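Local coordinates for glutaredoxin (Methanosarcina mazei, PDB 3NZN), which probably reduces disulfides by thiol-disulfide exchange, as a small glutaredoxin of the thioredoxin superfamily, at residues K10-H15 with D50-D55; G18-K23 with G46-Y51; G22-Y27 with P79-N84. All blocks are in the same frame, centred on the assembly; numbering follows the deposited sequence.

How the contacts relate
From the N terminus, strand 10-15 comes first and pairs antiparallel with strand 49-53 in contact 1, closing a loop that holds strand 24-28 and helix 33-45. Contact 2 nests inside it, where the connection 18-23 returns to the turn that joins helix 33-45 to strand 49-53; the two contacts share D50 and Y51. Contact 3 begins where the first segment of contact 2 ends, sharing G22 and K23, but reaches forward to 79-84, so it crosses contact 1. Strand 49-53 lies between strands 10-15 and 24-28, with D50 bonded through its backbone to V24 and M26; contacts 1 and 3, joined by those bonds, span four neighbouring strands of one mixed sheet.

Contact 1: residues K10-H15 with D50-D55; sequences KDRGNH and DYVYVD. With SO4 (sulfate ion), chain F.
Strand 10-15 and residues 50-53 run antiparallel at 172°, and three backbone hydrogen bonds join them. Y53 N reaches D11 O at 2.9 Å, the donor standing above the carbonyl plane, whereas Y51 N meets G13 O within the plane of the G13 carbonyl at 2.8 Å. G13 N returns to Y51 O to complete the hydrogen-bonded pair. On the other edge of strand 10-15, D11 and R12 both face A3, a classic beta bulge.

Y51 carries the side-chain contact. Its CG sits in the crowded position between backbone N and carbonyl carbon (chi1 65°), which lays the ring over G13; the CA of G13 makes a CH-pi contact 3.9 Å from the centroid of the Y51 ring, where a side chain at position 13 would clash with Y51 CE2. The hydroxyl emerges beside K10 and a bound sulfate, probably from the crystallisation liquor. K10 NZ, brought round by the bend at chi3, donates to Y51 OH at 3.1 Å and to sulfate O3 at 2.7 Å, and through a water reaches Y53 OH. Sulfate O4 accepts twice, from Y51 OH at 2.6 Å and from H15 NE2 at 2.8 Å, lying at the edges of both rings. An alanine in place of Y51 would probably loosen this site, since the ring over G13 and the hydroxyl shared by K10 and the anion would be gone.

On the opposite face from the Y51 ring, the carboxylate of D50 stacks on the amide of N14, the planes 21° apart, while its OD2 is engaged by K23 and OD1 takes a water that also donates to H15 O. R12 forms a salt bridge with E61.

One lysine, one histidine and one phenol thus converge on a single anion, whose charge would be expected to stabilise the protonated forms of K10 and H15.

Contact 2: residues G18-K23 with G46-Y51; sequences GVDRGK and GVDFDY. With SO4 (sulfate ion), chain D; SO4 (sulfate ion), chain F.
The tight end of this contact is backbone against backbone. V19 N points almost straight at G46 O, 2.9 Å away with 172° at the hydrogen and within the carbonyl plane, and D48 N answers to V19 O at 2.8 Å from above that carbonyl's plane. V19 and V47 thereby form a single bridge. Close by, the carboxylate of D48, its CG anti to the carbonyl carbon, turns back over the loop so that OD1 takes G18 N at 2.8 Å, nearly along the C-O axis. G18 fits because it lacks a side chain: a beta carbon there would run into G46 O. The R21 chain, bent at chi2 and chi3, lays its CG against V47 CG1 at 3.7 Å, the one apolar touch between side chains.

G46 closes helix 33-45 with a positive phi and a Schellman motif, so the segment 18-23, which connects strands 10-15 and 24-28 of the thioredoxin-type sheet, is pinned to the turn that leads from this helix into strand 49-53.

On the solvent side D48 OD2 receives two waters, one shared with G18 O and the other with D20 OD1; these probably soften the repulsion between the D20 and D48 carboxylates. Beyond, the chains part and a third water spans them, accepting from R21 N and donating to G22 O and D48 O. D20 OD1 also takes G22 N, an Asx turn, at 2.9 Å from above the carboxylate plane. Farther along, the K23 chain bends at chi2 and brings NZ to D50 OD2, a salt bridge of 2.9 Å met nearly along the C-O axis, while K23 N donates to O3 of a sulfate, probably from the crystallisation liquor, at 2.9 Å.

Contact 3: residues G22-Y27 with P79-N84; sequences GKVIMY and PTTIIN. With SO4 (sulfate ion), chain D.
The phenol ring of Y27 has the carbonyl oxygen of T80 at its edge, near the ring plane, and I82 CD1 approaches obliquely, 3.7 Å from Y27 CE2. The puckered ring of P79 lies alongside M26, with P79 CB 4.0 Å from M26 CG; the peptide before P79 is cis, as at the cis-proline of the thioredoxin fold, and P79 touches C35 of the C32-C35 disulfide. Strands 24-27 and 80-83 run antiparallel here at 167°, within the central sheet of that fold.

Side chains alternate between the two faces. V24, M26, T81 and I83 share one face, where M26 packs on T38 and K39 of helix 33-45 and its CG meets T81 OG1 at 3.6 Å. I25, Y27, T80 and I82 occupy the other, where Y27 and T80 reach V69 and I82 reaches F72 of helix 59-72. I25 and I82 lie side by side, CG2 of I25 being 4.1 Å from CB of I82.

The Y27 and T80 backbones exchange a pair of bonds, as do those of I25 and I82, all four with the donor in the carbonyl plane. T80 OG1 is engaged by S77 and N73. At the outer end N84 N meets K23 O at 2.8 Å, nearly along the C=O axis.

Contact 1: residues K10-H15 with D50-D55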
loop_
_atom_site.group_PDB
_atom_site.type_symbol
_atom_site.label_atom_id
_atom_site.label_comp_id
_atom_site.label_asym_id
_atom_site.label_seq_id
_atom_site.Cartn_x
_atom_site.Cartn_y
_atom_site.Cartn_z
ATOM N N LYS A 10 9.580 -13.735 4.660
ATOM C CA LYS A 10 9.349 -14.326 3.397
ATOM C C LYS A 10 8.519 -13.432 2.508
ATOM O O LYS A 10 7.434 -12.985 2.943
ATOM C CB LYS A 10 8.686 -15.712 3.545
ATOM C CG LYS A 10 8.557 -16.442 2.226
ATOM C CD LYS A 10 8.017 -17.798 2.376
ATOM C CE LYS A 10 6.594 -17.849 2.875
ATOM N NZ LYS A 10 6.169 -19.303 3.076
ATOM N N ASP A 11 9.029 -13.110 1.315
ATOM C CA ASP A 11 8.291 -12.219 0.445
ATOM C C ASP A 11 7.869 -12.860 -0.903
ATOM O O ASP A 11 7.104 -12.302 -1.611
ATOM C CB ASP A 11 8.994 -10.858 0.250
ATOM C CG ASP A 11 10.349 -10.978 -0.389
ATOM O OD1 ASP A 11 10.824 -12.034 -0.808
ATOM O OD2 ASP A 11 11.018 -9.907 -0.382
ATOM N N ARG A 12 8.404 -14.069 -1.202
ATOM C CA ARG A 12 8.114 -14.767 -2.471
ATOM C C ARG A 12 8.403 -16.202 -2.263
ATOM O O ARG A 12 9.280 -16.573 -1.536
ATOM C CB ARG A 12 9.066 -14.309 -3.570
ATOM C CG ARG A 12 9.230 -12.909 -3.997
ATOM C CD ARG A 12 10.285 -12.763 -5.091
ATOM N NE ARG A 12 10.873 -11.432 -4.989
ATOM C CZ ARG A 12 11.925 -11.164 -4.204
ATOM N NH1 ARG A 12 12.474 -10.015 -4.245
ATOM N NH2 ARG A 12 12.497 -12.072 -3.412
ATOM N N GLY A 13 7.652 -17.046 -2.979
ATOM C CA GLY A 13 7.960 -18.486 -3.132
ATOM C C GLY A 13 7.713 -18.907 -4.563
ATOM O O GLY A 13 6.858 -18.420 -5.230
ATOM N N ASN A 14 8.431 -19.973 -4.927
ATOM C CA ASN A 14 8.308 -20.593 -6.257
ATOM C C ASN A 14 8.266 -22.089 -6.107
ATOM O O ASN A 14 9.209 -22.654 -5.706
ATOM C CB ASN A 14 9.557 -20.195 -7.139
ATOM C CG ASN A 14 9.719 -18.651 -7.423
ATOM O OD1 ASN A 14 9.219 -17.799 -6.774
ATOM N ND2 ASN A 14 10.384 -18.374 -8.544
ATOM N N HIS A 15 7.100 -22.601 -6.408
ATOM C CA HIS A 15 6.932 -24.053 -6.377
ATOM C C HIS A 15 7.090 -24.561 -7.807
ATOM O O HIS A 15 6.235 -24.314 -8.662
ATOM C CB HIS A 15 5.549 -24.395 -5.846
ATOM C CG HIS A 15 5.398 -24.000 -4.416
ATOM N ND1 HIS A 15 4.556 -24.671 -3.574
ATOM C CD2 HIS A 15 5.990 -23.029 -3.678
ATOM C CE1 HIS A 15 4.618 -24.118 -2.372
ATOM N NE2 HIS A 15 5.491 -23.128 -2.402
ATOM N N ASP A 50 4.265 -19.542 -8.708
ATOM C CA ASP A 50 4.955 -18.584 -7.834
ATOM C C ASP A 50 3.901 -17.776 -7.088
ATOM O O ASP A 50 2.851 -17.526 -7.530
ATOM C CB ASP A 50 5.764 -17.644 -8.702
ATOM C CG ASP A 50 6.824 -18.299 -9.473
ATOM O OD1 ASP A 50 7.171 -19.438 -9.230
ATOM O OD2 ASP A 50 7.288 -17.628 -10.367
ATOM N N TYR A 51 4.387 -17.243 -5.935
ATOM C CA TYR A 51 3.569 -16.265 -5.166
ATOM C C TYR A 51 4.527 -15.155 -4.636
ATOM O O TYR A 51 5.687 -15.360 -4.454
ATOM C CB TYR A 51 2.745 -16.898 -4.123
ATOM C CG TYR A 51 3.466 -17.544 -3.020
ATOM C CD1 TYR A 51 3.738 -16.827 -1.853
ATOM C CD2 TYR A 51 4.027 -18.814 -3.145
ATOM C CE1 TYR A 51 4.426 -17.389 -0.845
ATOM C CE2 TYR A 51 4.730 -19.395 -2.107
ATOM C CZ TYR A 51 4.927 -18.652 -0.964
ATOM O OH TYR A 51 5.627 -19.164 0.075
ATOM N N VAL A 52 3.865 -13.998 -4.503
ATOM C CA VAL A 52 4.574 -12.750 -4.027
ATOM C C VAL A 52 3.649 -12.111 -3.031
ATOM O O VAL A 52 2.484 -11.911 -3.242
ATOM C CB VAL A 52 4.758 -11.808 -5.228
ATOM C CG1 VAL A 52 5.400 -10.467 -4.784
ATOM C CG2 VAL A 52 5.645 -12.487 -6.301
ATOM N N TYR A 53 4.300 -11.720 -1.857
ATOM C CA TYR A 53 3.587 -10.945 -0.868
ATOM C C TYR A 53 3.957 -9.457 -1.038
ATOM O O TYR A 53 5.119 -9.060 -0.663
ATOM C CB TYR A 53 3.938 -11.413 0.532
ATOM C CG TYR A 53 3.410 -12.796 0.864
ATOM C CD1 TYR A 53 2.147 -13.209 0.452
ATOM C CD2 TYR A 53 4.154 -13.676 1.592
ATOM C CE1 TYR A 53 1.684 -14.474 0.762
ATOM C CE2 TYR A 53 3.681 -14.980 1.903
ATOM C CZ TYR A 53 2.466 -15.335 1.469
ATOM O OH TYR A 53 2.009 -16.631 1.738
ATOM N N VAL A 54 3.154 -8.734 -1.675
ATOM C CA VAL A 54 3.494 -7.397 -2.144
ATOM C C VAL A 54 3.768 -6.463 -0.856
ATOM O O VAL A 54 4.689 -5.599 -1.010
ATOM C CB VAL A 54 2.393 -6.797 -2.980
ATOM C CG1 VAL A 54 2.636 -5.380 -3.349
ATOM C CG2 VAL A 54 2.224 -7.601 -4.334
ATOM N N ASP A 55 3.114 -6.707 0.197
ATOM C CA ASP A 55 3.354 -5.868 1.381
ATOM C C ASP A 55 4.661 -6.169 2.010
ATOM O O ASP A 55 5.084 -5.376 2.895
ATOM C CB ASP A 55 2.296 -6.119 2.388
ATOM C CG ASP A 55 2.252 -7.540 2.868
ATOM O OD1 ASP A 55 2.170 -8.488 2.046
ATOM O OD2 ASP A 55 2.151 -7.806 4.053
HETATM S S SO4 F . 7.328 -22.108 0.716
HETATM O O1 SO4 F . 8.671 -22.473 0.132
HETATM O O2 SO4 F . 6.637 -23.342 1.098
HETATM O O3 SO4 F . 7.477 -21.298 1.838
HETATM O O4 SO4 F . 6.648 -21.486 -0.466
HETATM O O HOH W 1 3.393 -18.484 3.207
HETATM O O HOH W 2 6.548 -21.846 -10.805
#

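Contact 2: residues G18-K23 with G46-Y51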
loop_
_atom_site.group_PDB
_atom_site.type_symbol
_atom_site.label_atom_id
_atom_site.label_comp_id
_atom_site.label_asym_id
_atom_site.label_seq_id
_atom_site.Cartn_x
_atom_site.Cartn_y
_atom_site.Cartn_z
ATOM N N GLY A 18 6.208 -29.693 -9.289
ATOM C CA GLY A 18 4.989 -30.409 -9.609
ATOM C C GLY A 18 4.709 -30.393 -11.066
ATOM O O GLY A 18 5.622 -30.662 -11.858
ATOM N N VAL A 19 3.473 -30.134 -11.452
ATOM C CA VAL A 19 3.078 -30.158 -12.848
ATOM C C VAL A 19 3.268 -28.862 -13.536
ATOM O O VAL A 19 2.782 -27.787 -13.023
ATOM C CB VAL A 19 1.609 -30.675 -12.983
ATOM C CG1 VAL A 19 1.124 -30.551 -14.442
ATOM C CG2 VAL A 19 1.459 -32.070 -12.385
ATOM N N ASP A 20 4.026 -28.833 -14.630
ATOM C CA ASP A 20 4.218 -27.586 -15.375
ATOM C C ASP A 20 2.938 -27.229 -16.090
ATOM O O ASP A 20 2.521 -27.928 -17.039
ATOM C CB ASP A 20 5.375 -27.833 -16.387
ATOM C CG ASP A 20 5.667 -26.715 -17.258
ATOM O OD1 ASP A 20 5.289 -25.598 -16.944
ATOM O OD2 ASP A 20 6.326 -27.005 -18.300
ATOM N N ARG A 21 2.326 -26.102 -15.711
ATOM C CA ARG A 21 1.233 -25.487 -16.425
ATOM C C ARG A 21 1.632 -24.092 -16.970
ATOM O O ARG A 21 0.769 -23.272 -17.221
ATOM C CB ARG A 21 -0.010 -25.369 -15.537
ATOM C CG ARG A 21 -0.452 -26.684 -14.971
ATOM C CD ARG A 21 -0.862 -27.711 -16.053
ATOM N NE ARG A 21 -1.941 -27.135 -16.851
ATOM C CZ ARG A 21 -2.332 -27.686 -18.012
ATOM N NH1 ARG A 21 -1.713 -28.752 -18.515
ATOM N NH2 ARG A 21 -3.282 -27.093 -18.668
ATOM N N GLY A 22 2.920 -23.893 -17.123
ATOM C CA GLY A 22 3.465 -22.620 -17.572
ATOM C C GLY A 22 3.569 -21.606 -16.419
ATOM O O GLY A 22 3.544 -21.933 -15.261
ATOM N N LYS A 23 3.631 -20.337 -16.754
ATOM C CA LYS A 23 3.843 -19.299 -15.755
ATOM C C LYS A 23 2.509 -19.099 -15.032
ATOM O O LYS A 23 1.521 -18.728 -15.635
ATOM C CB LYS A 23 4.317 -18.029 -16.407
ATOM C CG LYS A 23 4.614 -16.920 -15.323
ATOM C CD LYS A 23 5.737 -17.268 -14.308
ATOM C CE LYS A 23 6.074 -16.102 -13.423
ATOM N NZ LYS A 23 7.436 -16.259 -12.955
ATOM N N GLY A 46 -1.440 -29.274 -7.251
ATOM C CA GLY A 46 -0.150 -29.901 -7.674
ATOM C C GLY A 46 0.559 -29.184 -8.787
ATOM O O GLY A 46 1.479 -29.740 -9.355
ATOM N N VAL A 47 0.107 -27.966 -9.112
ATOM C CA VAL A 47 0.678 -27.191 -10.233
ATOM C C VAL A 47 1.958 -26.387 -9.774
ATOM O O VAL A 47 2.048 -26.022 -8.601
ATOM C CB VAL A 47 -0.322 -26.304 -10.872
ATOM C CG1 VAL A 47 -1.527 -27.075 -11.415
ATOM C CG2 VAL A 47 -0.805 -25.132 -9.966
ATOM N N ASP A 48 2.812 -26.166 -10.680
ATOM C CA ASP A 48 3.928 -25.218 -10.453
ATOM C C ASP A 48 3.276 -23.834 -10.422
ATOM O O ASP A 48 2.468 -23.423 -11.195
ATOM C CB ASP A 48 4.908 -25.292 -11.558
ATOM C CG ASP A 48 5.700 -26.523 -11.638
ATOM O OD1 ASP A 48 5.624 -27.348 -10.764
ATOM O OD2 ASP A 48 6.358 -26.697 -12.732
ATOM N N PHE A 49 3.748 -23.013 -9.424
ATOM C CA PHE A 49 3.303 -21.604 -9.326
ATOM C C PHE A 49 4.308 -20.856 -8.439
ATOM O O PHE A 49 4.973 -21.399 -7.659
ATOM C CB PHE A 49 1.886 -21.489 -8.732
ATOM C CG PHE A 49 1.771 -21.839 -7.309
ATOM C CD1 PHE A 49 1.652 -20.785 -6.336
ATOM C CD2 PHE A 49 1.726 -23.100 -6.814
ATOM C CE1 PHE A 49 1.501 -21.069 -5.021
ATOM C CE2 PHE A 49 1.585 -23.415 -5.519
ATOM C CZ PHE A 49 1.472 -22.365 -4.560
ATOM N N ASP A 50 4.265 -19.542 -8.708
ATOM C CA ASP A 50 4.955 -18.584 -7.834
ATOM C C ASP A 50 3.901 -17.776 -7.088
ATOM O O ASP A 50 2.851 -17.526 -7.530
ATOM C CB ASP A 50 5.764 -17.644 -8.702
ATOM C CG ASP A 50 6.824 -18.299 -9.473
ATOM O OD1 ASP A 50 7.171 -19.438 -9.230
ATOM O OD2 ASP A 50 7.288 -17.628 -10.367
ATOM N N TYR A 51 4.387 -17.243 -5.935
ATOM C CA TYR A 51 3.569 -16.265 -5.166
ATOM C C TYR A 51 4.527 -15.155 -4.636
ATOM O O TYR A 51 5.687 -15.360 -4.454
ATOM C CB TYR A 51 2.745 -16.898 -4.123
ATOM C CG TYR A 51 3.466 -17.544 -3.020
ATOM C CD1 TYR A 51 3.738 -16.827 -1.853
ATOM C CD2 TYR A 51 4.027 -18.814 -3.145
ATOM C CE1 TYR A 51 4.426 -17.389 -0.845
ATOM C CE2 TYR A 51 4.730 -19.395 -2.107
ATOM C CZ TYR A 51 4.927 -18.652 -0.964
ATOM O OH TYR A 51 5.627 -19.164 0.075
HETATM S S SO4 D . 3.485 -19.906 -20.795
HETATM O O1 SO4 D . 4.575 -19.086 -21.288
HETATM O O2 SO4 D . 4.010 -21.327 -20.780
HETATM O O3 SO4 D . 3.435 -19.251 -19.425
HETATM O O4 SO4 D . 2.267 -19.675 -21.709
HETATM S S SO4 F . 7.328 -22.108 0.716
HETATM O O1 SO4 F . 8.671 -22.473 0.132
HETATM O O2 SO4 F . 6.637 -23.342 1.098
HETATM O O3 SO4 F . 7.477 -21.298 1.838
HETATM O O4 SO4 F . 6.648 -21.486 -0.466
HETATM O O HOH W 3 7.520 -29.059 -12.905
HETATM O O HOH W 4 6.824 -24.893 -14.615
HETATM O O HOH W 5 2.776 -24.149 -13.834
#

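Contact 3: residues G22-Y27 with P79-N84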
loop_
_atom_site.group_PDB
_atom_site.type_symbol
_atom_site.label_atom_id
_atom_site.label_comp_id
_atom_site.label_asym_id
_atom_site.label_seq_id
_atom_site.Cartn_x
_atom_site.Cartn_y
_atom_site.Cartn_z
ATOM N N GLY A 22 2.920 -23.893 -17.123
ATOM C CA GLY A 22 3.465 -22.620 -17.572
ATOM C C GLY A 22 3.569 -21.606 -16.419
ATOM O O GLY A 22 3.544 -21.933 -15.261
ATOM N N LYS A 23 3.631 -20.337 -16.754
ATOM C CA LYS A 23 3.843 -19.299 -15.755
ATOM C C LYS A 23 2.509 -19.099 -15.032
ATOM O O LYS A 23 1.521 -18.728 -15.635
ATOM C CB LYS A 23 4.317 -18.029 -16.407
ATOM C CG LYS A 23 4.614 -16.920 -15.323
ATOM C CD LYS A 23 5.737 -17.268 -14.308
ATOM C CE LYS A 23 6.074 -16.102 -13.423
ATOM N NZ LYS A 23 7.436 -16.259 -12.955
ATOM N N VAL A 24 2.512 -19.277 -13.737
ATOM C CA VAL A 24 1.367 -19.033 -12.902
ATOM C C VAL A 24 1.896 -18.254 -11.673
ATOM O O VAL A 24 2.731 -18.771 -10.986
ATOM C CB VAL A 24 0.701 -20.332 -12.445
ATOM C CG1 VAL A 24 -0.493 -20.161 -11.507
ATOM C CG2 VAL A 24 0.257 -21.205 -13.702
ATOM N N ILE A 25 1.348 -17.044 -11.465
ATOM C CA ILE A 25 1.841 -16.195 -10.359
ATOM C C ILE A 25 0.667 -15.571 -9.606
ATOM O O ILE A 25 -0.179 -15.021 -10.161
ATOM C CB ILE A 25 2.868 -15.171 -10.846
ATOM C CG1 ILE A 25 3.404 -14.346 -9.651
ATOM C CG2 ILE A 25 2.293 -14.301 -11.816
ATOM C CD1 ILE A 25 4.745 -13.797 -9.933
ATOM N N MET A 26 0.698 -15.826 -8.300
ATOM C CA MET A 26 -0.282 -15.191 -7.415
ATOM C C MET A 26 0.370 -14.004 -6.653
ATOM O O MET A 26 1.302 -14.180 -5.980
ATOM C CB MET A 26 -0.845 -16.186 -6.375
ATOM C CG MET A 26 -1.983 -15.569 -5.477
ATOM S SD MET A 26 -2.296 -16.399 -3.846
ATOM C CE MET A 26 -1.194 -17.714 -4.146
ATOM N N TYR A 27 -0.172 -12.815 -6.929
ATOM C CA TYR A 27 0.144 -11.632 -6.100
ATOM C C TYR A 27 -0.842 -11.560 -4.937
ATOM O O TYR A 27 -1.974 -11.542 -5.110
ATOM C CB TYR A 27 0.110 -10.363 -6.928
ATOM C CG TYR A 27 1.216 -10.355 -7.951
ATOM C CD1 TYR A 27 2.470 -9.846 -7.646
ATOM C CD2 TYR A 27 1.004 -10.808 -9.242
ATOM C CE1 TYR A 27 3.490 -9.832 -8.595
ATOM C CE2 TYR A 27 2.040 -10.796 -10.184
ATOM C CZ TYR A 27 3.237 -10.321 -9.856
ATOM O OH TYR A 27 4.163 -10.349 -10.879
ATOM N N PRO A 79 -6.249 -11.604 -3.668
ATOM C CA PRO A 79 -5.232 -12.008 -4.579
ATOM C C PRO A 79 -5.520 -11.660 -6.033
ATOM O O PRO A 79 -6.667 -11.564 -6.430
ATOM C CB PRO A 79 -5.276 -13.553 -4.453
ATOM C CG PRO A 79 -6.683 -13.852 -4.005
ATOM C CD PRO A 79 -7.028 -12.667 -3.097
ATOM N N THR A 80 -4.465 -11.489 -6.821
ATOM C CA THR A 80 -4.551 -11.469 -8.285
ATOM C C THR A 80 -3.599 -12.587 -8.752
ATOM O O THR A 80 -2.416 -12.590 -8.523
ATOM C CB THR A 80 -4.129 -10.155 -8.872
ATOM O OG1 THR A 80 -5.024 -9.119 -8.449
ATOM C CG2 THR A 80 -4.146 -10.147 -10.311
ATOM N N THR A 81 -4.240 -13.569 -9.471
ATOM C CA THR A 81 -3.505 -14.712 -9.997
ATOM C C THR A 81 -3.447 -14.583 -11.498
ATOM O O THR A 81 -4.513 -14.447 -12.123
ATOM C CB THR A 81 -4.235 -16.040 -9.564
ATOM O OG1 THR A 81 -4.265 -16.097 -8.156
ATOM C CG2 THR A 81 -3.373 -17.216 -10.097
ATOM N N ILE A 82 -2.271 -14.572 -12.040
ATOM C CA ILE A 82 -2.049 -14.339 -13.481
ATOM C C ILE A 82 -1.529 -15.646 -14.066
ATOM O O ILE A 82 -0.501 -16.167 -13.689
ATOM C CB ILE A 82 -1.097 -13.156 -13.743
ATOM C CG1 ILE A 82 -1.600 -11.883 -13.026
ATOM C CG2 ILE A 82 -1.031 -12.926 -15.261
ATOM C CD1 ILE A 82 -0.517 -10.791 -12.848
ATOM N N ILE A 83 -2.268 -16.135 -15.076
ATOM C CA ILE A 83 -2.036 -17.432 -15.667
ATOM C C ILE A 83 -1.611 -17.259 -17.130
ATOM O O ILE A 83 -2.315 -16.674 -17.924
ATOM C CB ILE A 83 -3.301 -18.328 -15.607
ATOM C CG1 ILE A 83 -3.696 -18.534 -14.162
ATOM C CG2 ILE A 83 -3.075 -19.711 -16.338
ATOM C CD1 ILE A 83 -5.033 -19.153 -13.906
ATOM N N ASN A 84 -0.375 -17.718 -17.372
ATOM C CA ASN A 84 0.218 -17.711 -18.727
ATOM C C ASN A 84 0.231 -16.328 -19.353
ATOM O O ASN A 84 0.172 -16.198 -20.542
ATOM C CB ASN A 84 -0.430 -18.733 -19.643
ATOM C CG ASN A 84 -0.474 -20.116 -19.060
ATOM O OD1 ASN A 84 0.525 -20.583 -18.519
ATOM N ND2 ASN A 84 -1.579 -20.742 -19.091
HETATM S S SO4 D . 3.485 -19.906 -20.795
HETATM O O1 SO4 D . 4.575 -19.086 -21.288
HETATM O O2 SO4 D . 4.010 -21.327 -20.780
HETATM O O3 SO4 D . 3.435 -19.251 -19.425
HETATM O O4 SO4 D . 2.267 -19.675 -21.709
HETATM O O HOH W 6 1.381 -15.542 -15.809
#